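Local structure of quinone oxidoreductase 1 (Escherichia coli, 1QOR) at residues Y46-L51 / I313-A318; S114-A119 / Q299-L304; A178-K183 / A318-S323; D220-S225 / G243-V248. The protein catalyses the NADPH-dependent, one-electron reduction of quinones to 1,4-benzosemiquinones as a homodimer of the zinc-containing alcohol dehydrogenase family. All blocks are in the same frame, centred on the assembly; numbering follows the deposited sequence.

From the N terminus, helix 42-49 comes first. Interaction 1 ties its end to helix 307-315, beside the bound NADPH, and closes the longest loop. Interaction 2 links the start of helix 115-135 to strand 301-303 and is nested inside that loop. Interaction 3 joins helix 175-184 to residues 318-323, so it crosses both interaction 1 and interaction 2. Interaction 4 closes a short loop, 220-225 to 243-248, nested within all the others. Interactions 1 to 3 bring the chain's end back onto the GroES-like domain, helix 115-135 and the nucleotide-binding domain. Interaction 4 stays within the nucleotide-binding domain and lies at the subunit contact.

Interaction 1 (Y46-L51 / I313-A318); sequences YIRSGL and ILESRA. With NDP (NADPH dihydro-nicotinamide-adenine-dinucleotide phosphate), chain D.
Arg48 and Glu315 join two helix ends next to the bound NADPH. Along 46-51, Tyr46 comes first and points its hydroxyl at the cofactor. Tyr46 OH donates to NDP O2D of the nicotinamide ribose (2.7 Å). The same hydroxyl is hydrogen-bonded to Asn240 N. Arg48 follows. Its CG is anti to the backbone N (chi1 -170°), and bends at chi2 and chi3 then bring the guanidinium round to Glu315. Arg48 NH2 donates to Glu315 OE2 at 2.7 Å in a fairly straight salt bridge. OE2 lies near the guanidinium plane, but NH2 sits above the carboxylate plane; the two groups are turned 68° apart. One oxygen carries the bridge; OE1 of Glu315 is 3.8 Å from Arg48 NH2. Arg48 NH1 is held by Gly11 O. Gly50 then ends the helix in a Schellman motif.

Arg317 ends helix 307-315 in the same way and reaches the cofactor. Arg317 NH2 donates to NDP O2X of the 2'-phosphate (2.8 Å). One guanidinium face lies over the adenine, with NDP N7A 3.5 Å above the Arg317 plane. This grip is consistent with a preference for NADPH. Leu314 packs on Phe42 and Thr45 of helix 42-49, while helix 307-315 itself follows strand 301-303 of the mixed sheet.

Interaction 2 (S114-A119 / Q299-L304); sequences SFEQAA and QQKYPL
Glu116 and Lys301 meet at the protein surface in a single salt bridge. Lys301 NZ donates to Glu116 OE1 at 2.7 Å, on the syn lone pair of that oxygen. Both side chains are extended beyond CG, and they cross at about a right angle. Their reach spans backbones that stay well apart, with 9.4 Å between Glu116 CA and Lys301 CA. The close part is small: besides NZ, Lys301 CE comes within 3.2 Å of Glu116 OE1. The other oxygen is looser, with Glu116 OE2 3.8 Å from Lys301 NZ. Both residues remain partly exposed. Lys301 NZ has a second salt-bridge partner in Glu298, so the ammonium is shared by two acids. Glu116 also packs on Leu324 and Ile326 of strand 324-326. Were this glutamate an alanine, Lys301 would probably be left with Glu298 as its acid partner, and part of strand 324-326 would lose its cover. Glu116 stands in the first turn of helix 115-135, where a carboxylate would probably be favoured by the helix dipole. That turn is closed by a capping box: Gln117 N donates to Ser114 OG (3.0 Å), and Ser114 N donates to Gln117 OE1 (2.8 Å).

Interaction 3 (A178-K183 / A318-S323); sequences AQSALK and ATQGSS
The Rossmann-fold helix 175-184 meets the C-terminal loop 318-323 through Ser180 and Gln320. This helix lies in the beta-alpha-beta unit between strands 167-172 and 188-191. It starts within the NADP-binding run Gly173 to Lys177, and its Ala181 packs on Val189. The loop follows helix 307-315 and leads into strand 324-326. The contact therefore joins the nucleotide-binding fold to the returning end of the chain. It is small and lies at the surface. The side chain of Gln320 also comes within about 3 Å of that of Lys177, which bonds the cofactor. Behind Gln320, its backbone O and Ser322 O both accept from Gln300 NE2, which ties the loop to Gln300, just before strand 301-303. Gly321 has a positive phi (68°) that favours glycine at this bend. Gln320 keeps its chain extended (chi2 178°), which carries its amide oxygen across to the helix. Ser180 OG and Gln320 OE1 are 2.7 Å apart, which suits a hydrogen bond from the hydroxyl to the amide oxygen. Gln176 O of the same helix competes for the one proton, so the bond is not settled. Ser180 CB is also near, 3.4 Å from Gln320 OE1.

Interaction 4 (D220-S225 / G243-V248); sequences DTWERS and GAVTGV
The backbones of the start of helix 222-227 and loop 243-248 come nearest at Trp222 and Val245, whose CA atoms are 7.2 Å apart. Trp222 has CG anti to its own N (chi1 176°), which swings the indole out from the first helical turn toward the loop. Val245 sets one methyl over a face of the ring. Val245 CG2 is 3.8 Å from Trp222 CD2, at the junction of the two rings. It lies 4.0 Å from the centroid of the Trp222 six-membered ring and 19° off the normal, a CH-pi contact. Val248 adds a looser touch farther along, with its CG2 4.4 Å from Trp222 CZ2.

All three side chains are buried. Met235 of strand 233-237 packs on the indole from within the domain. Leu250 of the second subunit packs on both Trp222 and Val245. Val245 and Val248 also make backbone hydrogen bonds to that subunit, so the loop belongs to the dimer contact. With the indole of Trp222 cut back to an alanine, the Val245 methyl would probably lose the face it rests on, and Leu250 of the second subunit a partner. Between the two segments the contact is purely apolar. Its hold comes from shape and burial rather than charge, and the second subunit packs against it.

Interaction 1 (Y46-L51 / I313-A318)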
# COMPACT_ATOMS: atom_id res chain seq x y z
N TYR A 46 -4.12 5.15 -23.12
CA TYR A 46 -3.91 6.19 -22.10
C TYR A 46 -3.03 7.32 -22.72
O TYR A 46 -3.25 8.54 -22.49
CB TYR A 46 -3.18 5.63 -20.88
CG TYR A 46 -3.86 4.50 -20.15
CD1 TYR A 46 -5.26 4.33 -20.19
CD2 TYR A 46 -3.10 3.56 -19.43
CE1 TYR A 46 -5.87 3.24 -19.54
CE2 TYR A 46 -3.70 2.47 -18.77
CZ TYR A 46 -5.08 2.31 -18.83
OH TYR A 46 -5.64 1.20 -18.22
N ILE A 47 -2.00 6.89 -23.46
CA ILE A 47 -1.09 7.80 -24.11
C ILE A 47 -1.80 8.59 -25.23
O ILE A 47 -1.77 9.84 -25.23
CB ILE A 47 0.12 7.00 -24.60
CG1 ILE A 47 0.95 6.61 -23.39
CG2 ILE A 47 0.99 7.79 -25.58
CD1 ILE A 47 1.94 5.59 -23.74
N ARG A 48 -2.53 7.90 -26.08
CA ARG A 48 -3.26 8.54 -27.16
C ARG A 48 -4.29 9.56 -26.64
O ARG A 48 -4.44 10.64 -27.21
CB ARG A 48 -3.98 7.46 -27.98
CG ARG A 48 -4.61 7.91 -29.30
CD ARG A 48 -6.09 7.98 -29.17
NE ARG A 48 -6.63 6.68 -28.87
CZ ARG A 48 -7.64 6.39 -28.05
NH1 ARG A 48 -8.32 7.29 -27.37
NH2 ARG A 48 -7.93 5.12 -27.86
N SER A 49 -5.03 9.21 -25.58
CA SER A 49 -6.07 10.07 -25.04
C SER A 49 -5.53 11.21 -24.18
O SER A 49 -6.24 12.18 -23.92
CB SER A 49 -7.10 9.24 -24.23
OG SER A 49 -6.55 8.88 -22.98
N GLY A 50 -4.26 11.13 -23.78
CA GLY A 50 -3.70 12.17 -22.96
C GLY A 50 -3.67 11.90 -21.46
O GLY A 50 -3.19 12.76 -20.72
N LEU A 51 -4.15 10.74 -20.99
CA LEU A 51 -4.08 10.44 -19.55
C LEU A 51 -2.61 10.35 -19.20
O LEU A 51 -2.23 10.75 -18.11
CB LEU A 51 -4.78 9.12 -19.21
CG LEU A 51 -4.87 8.67 -17.74
CD1 LEU A 51 -5.73 9.63 -16.91
CD2 LEU A 51 -5.51 7.29 -17.69
N ILE A 313 -12.38 -0.86 -31.08
CA ILE A 313 -12.82 -2.17 -30.66
C ILE A 313 -12.33 -2.51 -29.26
O ILE A 313 -13.14 -2.92 -28.40
CB ILE A 313 -12.42 -3.24 -31.69
CG1 ILE A 313 -13.26 -3.01 -32.95
CG2 ILE A 313 -12.70 -4.67 -31.16
CD1 ILE A 313 -12.77 -3.81 -34.12
N LEU A 314 -11.05 -2.29 -28.99
CA LEU A 314 -10.51 -2.56 -27.67
C LEU A 314 -11.27 -1.80 -26.61
O LEU A 314 -11.75 -2.40 -25.64
CB LEU A 314 -9.03 -2.17 -27.60
CG LEU A 314 -8.35 -2.29 -26.25
CD1 LEU A 314 -8.25 -3.77 -25.86
CD2 LEU A 314 -6.96 -1.65 -26.30
N GLU A 315 -11.49 -0.52 -26.84
CA GLU A 315 -12.17 0.31 -25.85
C GLU A 315 -13.64 -0.02 -25.64
O GLU A 315 -14.19 0.28 -24.56
CB GLU A 315 -12.04 1.78 -26.22
CG GLU A 315 -10.65 2.33 -25.99
CD GLU A 315 -10.56 3.83 -26.23
OE1 GLU A 315 -11.51 4.41 -26.80
OE2 GLU A 315 -9.56 4.44 -25.82
N SER A 316 -14.27 -0.61 -26.66
CA SER A 316 -15.68 -0.95 -26.56
C SER A 316 -15.92 -2.19 -25.68
O SER A 316 -17.07 -2.56 -25.44
CB SER A 316 -16.25 -1.17 -27.95
OG SER A 316 -15.64 -2.28 -28.60
N ARG A 317 -14.85 -2.82 -25.21
CA ARG A 317 -14.95 -4.00 -24.35
C ARG A 317 -15.38 -5.26 -25.11
O ARG A 317 -15.70 -6.29 -24.50
CB ARG A 317 -15.91 -3.73 -23.17
CG ARG A 317 -15.57 -2.43 -22.39
CD ARG A 317 -16.62 -2.09 -21.32
NE ARG A 317 -16.58 -3.05 -20.24
CZ ARG A 317 -17.13 -2.89 -19.05
NH1 ARG A 317 -17.78 -1.78 -18.77
NH2 ARG A 317 -16.99 -3.81 -18.11
N ALA A 318 -15.32 -5.21 -26.43
CA ALA A 318 -15.73 -6.35 -27.22
C ALA A 318 -14.61 -7.32 -27.54
O ALA A 318 -14.70 -8.04 -28.50
CB ALA A 318 -16.40 -5.88 -28.49
PA NDP D . -7.85 -5.93 -21.83
O1A NDP D . -7.69 -6.73 -23.07
O2A NDP D . -7.93 -6.65 -20.53
O5B NDP D . -9.01 -4.91 -21.97
C5B NDP D . -9.54 -4.19 -20.89
C4B NDP D . -10.71 -4.95 -20.34
O4B NDP D . -10.95 -4.26 -19.11
C3B NDP D . -12.03 -4.87 -21.11
O3B NDP D . -12.05 -5.89 -22.15
C2B NDP D . -13.07 -4.93 -20.00
O2B NDP D . -13.44 -6.29 -19.81
C1B NDP D . -12.32 -4.32 -18.74
N9A NDP D . -13.03 -3.06 -18.45
C8A NDP D . -13.77 -2.77 -17.38
N7A NDP D . -14.29 -1.54 -17.52
C5A NDP D . -13.85 -1.12 -18.68
C6A NDP D . -14.17 0.11 -19.26
N6A NDP D . -14.95 1.00 -18.68
N1A NDP D . -13.63 0.33 -20.46
C2A NDP D . -12.83 -0.57 -21.10
N3A NDP D . -12.54 -1.74 -20.53
C4A NDP D . -13.06 -2.04 -19.31
O3 NDP D . -6.51 -5.07 -21.80
PN NDP D . -4.98 -5.38 -21.55
O1N NDP D . -4.71 -6.84 -21.33
O2N NDP D . -4.17 -4.64 -22.60
O5D NDP D . -4.80 -4.57 -20.13
C5D NDP D . -5.55 -4.82 -18.95
C4D NDP D . -5.29 -3.78 -17.91
O4D NDP D . -3.95 -3.93 -17.37
C3D NDP D . -5.38 -2.36 -18.44
O3D NDP D . -6.04 -1.52 -17.48
C2D NDP D . -3.89 -1.98 -18.59
O2D NDP D . -3.69 -0.59 -18.57
C1D NDP D . -3.25 -2.63 -17.39
N1N NDP D . -1.83 -3.09 -17.43
C2N NDP D . -0.99 -2.76 -16.40
C3N NDP D . 0.32 -3.21 -16.45
C7N NDP D . 1.29 -2.90 -15.32
O7N NDP D . 2.43 -3.33 -15.33
N7N NDP D . 0.78 -2.17 -14.35
C4N NDP D . 0.79 -3.97 -17.51
C5N NDP D . -0.09 -4.30 -18.55
C6N NDP D . -1.39 -3.84 -18.50
P2B NDP D . -14.95 -6.69 -19.24
O1X NDP D . -14.85 -8.13 -18.93
O2X NDP D . -15.15 -5.86 -18.04
O3X NDP D . -15.85 -6.34 -20.35

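Interaction 2 (S114-A119 / Q299-L304)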
# COMPACT_ATOMS: atom_id res chain seq x y z
N SER A 114 6.26 -18.28 -32.27
CA SER A 114 6.02 -17.44 -33.42
C SER A 114 5.96 -15.94 -33.09
O SER A 114 5.66 -15.55 -31.95
CB SER A 114 4.72 -17.85 -34.06
OG SER A 114 3.64 -17.23 -33.42
N PHE A 115 6.12 -15.10 -34.11
CA PHE A 115 6.10 -13.65 -33.90
C PHE A 115 4.76 -13.20 -33.40
O PHE A 115 4.71 -12.33 -32.54
CB PHE A 115 6.47 -12.87 -35.18
CG PHE A 115 7.91 -13.01 -35.56
CD1 PHE A 115 8.90 -12.79 -34.63
CD2 PHE A 115 8.27 -13.33 -36.85
CE1 PHE A 115 10.25 -12.90 -34.99
CE2 PHE A 115 9.60 -13.44 -37.22
CZ PHE A 115 10.59 -13.23 -36.29
N GLU A 116 3.69 -13.82 -33.91
CA GLU A 116 2.33 -13.47 -33.48
C GLU A 116 2.07 -13.91 -32.04
O GLU A 116 1.30 -13.25 -31.32
CB GLU A 116 1.31 -14.14 -34.39
CG GLU A 116 1.39 -13.70 -35.84
CD GLU A 116 0.08 -13.94 -36.61
OE1 GLU A 116 -0.78 -14.71 -36.13
OE2 GLU A 116 -0.09 -13.33 -37.70
N GLN A 117 2.70 -15.01 -31.61
CA GLN A 117 2.52 -15.50 -30.24
C GLN A 117 3.27 -14.61 -29.29
O GLN A 117 2.81 -14.36 -28.17
CB GLN A 117 3.07 -16.91 -30.05
CG GLN A 117 2.23 -17.99 -30.65
CD GLN A 117 2.92 -19.34 -30.52
OE1 GLN A 117 4.10 -19.51 -30.88
NE2 GLN A 117 2.21 -20.31 -29.95
N ALA A 118 4.45 -14.18 -29.73
CA ALA A 118 5.31 -13.33 -28.94
C ALA A 118 4.69 -11.95 -28.70
O ALA A 118 4.61 -11.49 -27.56
CB ALA A 118 6.67 -13.23 -29.60
N ALA A 119 4.19 -11.32 -29.76
CA ALA A 119 3.58 -10.00 -29.64
C ALA A 119 2.20 -10.05 -28.95
O ALA A 119 1.61 -9.00 -28.60
CB ALA A 119 3.44 -9.35 -31.04
N GLN A 299 -10.15 -12.29 -35.99
CA GLN A 299 -10.87 -11.03 -36.01
C GLN A 299 -10.17 -9.98 -35.19
O GLN A 299 -10.49 -8.79 -35.28
CB GLN A 299 -12.30 -11.22 -35.49
N GLN A 300 -9.22 -10.40 -34.37
CA GLN A 300 -8.49 -9.46 -33.53
C GLN A 300 -7.10 -9.16 -34.06
O GLN A 300 -6.21 -8.75 -33.31
CB GLN A 300 -8.49 -9.93 -32.06
CG GLN A 300 -9.85 -9.70 -31.42
CD GLN A 300 -9.95 -10.00 -29.93
OE1 GLN A 300 -11.06 -10.11 -29.41
NE2 GLN A 300 -8.82 -10.06 -29.23
N LYS A 301 -6.89 -9.42 -35.35
CA LYS A 301 -5.61 -9.10 -36.01
C LYS A 301 -6.02 -8.01 -36.99
O LYS A 301 -7.01 -8.16 -37.69
CB LYS A 301 -5.02 -10.26 -36.79
CG LYS A 301 -4.47 -11.35 -35.93
CD LYS A 301 -3.96 -12.49 -36.78
CE LYS A 301 -3.80 -13.74 -35.93
NZ LYS A 301 -3.36 -14.90 -36.74
N TYR A 302 -5.31 -6.90 -36.96
CA TYR A 302 -5.65 -5.78 -37.81
C TYR A 302 -4.43 -5.31 -38.57
O TYR A 302 -3.29 -5.44 -38.09
CB TYR A 302 -6.13 -4.61 -36.96
CG TYR A 302 -7.17 -4.97 -35.94
CD1 TYR A 302 -6.80 -5.44 -34.69
CD2 TYR A 302 -8.51 -4.78 -36.20
CE1 TYR A 302 -7.77 -5.70 -33.71
CE2 TYR A 302 -9.48 -5.05 -35.24
CZ TYR A 302 -9.10 -5.50 -34.00
OH TYR A 302 -10.06 -5.71 -33.04
N PRO A 303 -4.63 -4.83 -39.82
CA PRO A 303 -3.47 -4.34 -40.58
C PRO A 303 -2.91 -3.13 -39.75
O PRO A 303 -3.68 -2.44 -39.08
CB PRO A 303 -4.13 -3.80 -41.87
CG PRO A 303 -5.47 -4.52 -41.95
CD PRO A 303 -5.91 -4.66 -40.54
N LEU A 304 -1.60 -2.87 -39.77
CA LEU A 304 -1.07 -1.71 -39.03
C LEU A 304 -1.83 -0.40 -39.30
O LEU A 304 -2.14 0.36 -38.37
CB LEU A 304 0.41 -1.47 -39.39
CG LEU A 304 1.06 -0.15 -38.93
CD1 LEU A 304 0.87 0.05 -37.45
CD2 LEU A 304 2.54 -0.22 -39.18

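Interaction 3 (A178-K183 / A318-S323)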
# COMPACT_ATOMS: atom_id res chain seq x y z
N ALA A 178 -17.19 -15.01 -19.35
CA ALA A 178 -17.15 -15.90 -18.19
C ALA A 178 -16.73 -17.32 -18.66
O ALA A 178 -15.83 -17.94 -18.07
CB ALA A 178 -18.47 -15.93 -17.50
N GLN A 179 -17.30 -17.78 -19.77
CA GLN A 179 -16.94 -19.10 -20.26
C GLN A 179 -15.49 -19.21 -20.72
O GLN A 179 -14.83 -20.23 -20.50
CB GLN A 179 -17.90 -19.51 -21.37
CG GLN A 179 -19.30 -19.79 -20.84
CD GLN A 179 -19.32 -20.86 -19.72
OE1 GLN A 179 -18.64 -21.90 -19.80
NE2 GLN A 179 -20.09 -20.58 -18.66
N SER A 180 -14.99 -18.18 -21.40
CA SER A 180 -13.61 -18.22 -21.87
C SER A 180 -12.67 -18.28 -20.68
O SER A 180 -11.71 -19.06 -20.69
CB SER A 180 -13.32 -16.99 -22.70
OG SER A 180 -14.30 -16.88 -23.71
N ALA A 181 -12.97 -17.49 -19.65
CA ALA A 181 -12.15 -17.45 -18.42
C ALA A 181 -12.11 -18.83 -17.72
O ALA A 181 -11.03 -19.32 -17.32
CB ALA A 181 -12.69 -16.38 -17.47
N LEU A 182 -13.27 -19.47 -17.58
CA LEU A 182 -13.33 -20.79 -16.94
C LEU A 182 -12.53 -21.80 -17.77
O LEU A 182 -11.69 -22.53 -17.28
CB LEU A 182 -14.79 -21.21 -16.75
CG LEU A 182 -15.56 -20.46 -15.66
CD1 LEU A 182 -17.01 -20.55 -15.89
CD2 LEU A 182 -15.23 -21.02 -14.32
N LYS A 183 -12.70 -21.71 -19.07
CA LYS A 183 -12.00 -22.57 -20.01
C LYS A 183 -10.52 -22.36 -19.84
O LYS A 183 -9.76 -23.32 -19.78
CB LYS A 183 -12.43 -22.18 -21.39
CG LYS A 183 -12.31 -23.26 -22.39
CD LYS A 183 -13.40 -23.04 -23.49
N ALA A 318 -15.32 -5.21 -26.43
CA ALA A 318 -15.73 -6.35 -27.22
C ALA A 318 -14.61 -7.32 -27.54
O ALA A 318 -14.70 -8.04 -28.50
CB ALA A 318 -16.40 -5.88 -28.49
N THR A 319 -13.53 -7.36 -26.78
CA THR A 319 -12.49 -8.29 -27.14
C THR A 319 -12.27 -9.31 -26.03
O THR A 319 -12.77 -9.15 -24.90
CB THR A 319 -11.12 -7.56 -27.43
OG1 THR A 319 -10.69 -6.86 -26.25
CG2 THR A 319 -11.25 -6.57 -28.60
N GLN A 320 -11.49 -10.34 -26.33
CA GLN A 320 -11.14 -11.34 -25.35
C GLN A 320 -9.75 -11.69 -25.75
O GLN A 320 -9.45 -11.75 -26.94
CB GLN A 320 -12.04 -12.58 -25.43
CG GLN A 320 -13.46 -12.30 -24.91
CD GLN A 320 -14.37 -13.50 -25.04
OE1 GLN A 320 -13.91 -14.64 -25.13
NE2 GLN A 320 -15.66 -13.26 -25.09
N GLY A 321 -8.88 -11.80 -24.76
CA GLY A 321 -7.50 -12.11 -25.03
C GLY A 321 -6.84 -10.95 -25.74
O GLY A 321 -7.38 -9.85 -25.77
N SER A 322 -5.71 -11.24 -26.37
CA SER A 322 -4.91 -10.29 -27.09
C SER A 322 -5.31 -9.96 -28.54
O SER A 322 -6.03 -10.72 -29.22
CB SER A 322 -3.49 -10.77 -27.06
OG SER A 322 -3.05 -10.94 -25.73
N SER A 323 -4.89 -8.76 -28.97
CA SER A 323 -5.09 -8.23 -30.32
C SER A 323 -3.70 -7.99 -30.89
O SER A 323 -2.69 -7.91 -30.14
CB SER A 323 -5.86 -6.90 -30.31
OG SER A 323 -7.22 -7.05 -29.94

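Interaction 4 (D220-S225 / G243-V248)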
# COMPACT_ATOMS: atom_id res chain seq x y z
N ASP A 220 -14.17 2.19 -11.41
CA ASP A 220 -15.44 1.47 -11.18
C ASP A 220 -15.48 0.42 -10.08
O ASP A 220 -16.51 0.27 -9.43
CB ASP A 220 -15.99 0.88 -12.49
CG ASP A 220 -16.48 1.95 -13.46
OD1 ASP A 220 -16.55 3.16 -13.10
OD2 ASP A 220 -16.80 1.58 -14.62
N THR A 221 -14.34 -0.19 -9.78
CA THR A 221 -14.32 -1.28 -8.82
C THR A 221 -13.58 -1.02 -7.51
O THR A 221 -13.56 -1.88 -6.62
CB THR A 221 -13.70 -2.54 -9.47
OG1 THR A 221 -12.46 -2.19 -10.13
CG2 THR A 221 -14.67 -3.15 -10.48
N TRP A 222 -12.99 0.16 -7.41
CA TRP A 222 -12.22 0.53 -6.24
C TRP A 222 -12.82 0.15 -4.88
O TRP A 222 -12.21 -0.57 -4.09
CB TRP A 222 -11.90 2.06 -6.30
CG TRP A 222 -11.15 2.62 -5.07
CD1 TRP A 222 -11.65 3.49 -4.15
CD2 TRP A 222 -9.82 2.27 -4.61
NE1 TRP A 222 -10.73 3.70 -3.16
CE2 TRP A 222 -9.60 2.97 -3.42
CE3 TRP A 222 -8.79 1.45 -5.12
CZ2 TRP A 222 -8.39 2.88 -2.70
CZ3 TRP A 222 -7.58 1.37 -4.41
CH2 TRP A 222 -7.39 2.08 -3.20
N GLU A 223 -13.99 0.67 -4.59
CA GLU A 223 -14.64 0.41 -3.32
C GLU A 223 -15.04 -1.08 -3.16
O GLU A 223 -14.77 -1.69 -2.10
CB GLU A 223 -15.83 1.36 -3.17
CG GLU A 223 -15.66 2.40 -2.02
CD GLU A 223 -15.21 3.80 -2.48
OE1 GLU A 223 -15.30 4.08 -3.73
OE2 GLU A 223 -14.78 4.63 -1.61
N ARG A 224 -15.61 -1.67 -4.21
CA ARG A 224 -15.99 -3.09 -4.17
C ARG A 224 -14.77 -3.99 -3.88
O ARG A 224 -14.82 -4.84 -2.97
CB ARG A 224 -16.74 -3.49 -5.45
CG ARG A 224 -18.17 -2.95 -5.44
CD ARG A 224 -19.00 -3.21 -6.71
NE ARG A 224 -18.42 -2.57 -7.88
CZ ARG A 224 -18.69 -2.91 -9.14
NH1 ARG A 224 -19.56 -3.88 -9.41
NH2 ARG A 224 -17.99 -2.37 -10.15
N SER A 225 -13.62 -3.70 -4.51
CA SER A 225 -12.43 -4.49 -4.28
C SER A 225 -11.91 -4.40 -2.85
O SER A 225 -11.49 -5.43 -2.26
CB SER A 225 -11.37 -4.11 -5.27
OG SER A 225 -11.75 -4.52 -6.58
N GLY A 243 -10.92 4.18 -15.74
CA GLY A 243 -10.52 5.48 -15.26
C GLY A 243 -9.54 5.32 -14.12
O GLY A 243 -9.53 4.27 -13.46
N ALA A 244 -8.68 6.31 -13.90
CA ALA A 244 -7.70 6.24 -12.80
C ALA A 244 -8.43 6.33 -11.47
O ALA A 244 -9.59 6.77 -11.42
CB ALA A 244 -6.68 7.38 -12.91
N VAL A 245 -7.80 5.87 -10.40
CA VAL A 245 -8.46 6.02 -9.10
C VAL A 245 -7.91 7.28 -8.43
O VAL A 245 -6.71 7.41 -8.17
CB VAL A 245 -8.58 4.70 -8.20
CG1 VAL A 245 -8.00 3.47 -8.89
CG2 VAL A 245 -8.12 4.92 -6.78
N THR A 246 -8.79 8.26 -8.28
CA THR A 246 -8.39 9.53 -7.74
C THR A 246 -9.26 9.93 -6.57
O THR A 246 -10.29 9.33 -6.32
CB THR A 246 -8.53 10.62 -8.82
OG1 THR A 246 -9.88 10.61 -9.25
CG2 THR A 246 -7.67 10.32 -10.02
N GLY A 247 -8.81 10.93 -5.84
CA GLY A 247 -9.58 11.43 -4.73
C GLY A 247 -9.67 10.53 -3.53
O GLY A 247 -10.64 10.58 -2.80
N VAL A 248 -8.66 9.71 -3.29
CA VAL A 248 -8.77 8.86 -2.12
C VAL A 248 -8.25 9.50 -0.85
O VAL A 248 -7.34 10.36 -0.86
CB VAL A 248 -8.23 7.38 -2.38
CG1 VAL A 248 -7.75 7.19 -3.81
CG2 VAL A 248 -7.26 6.89 -1.34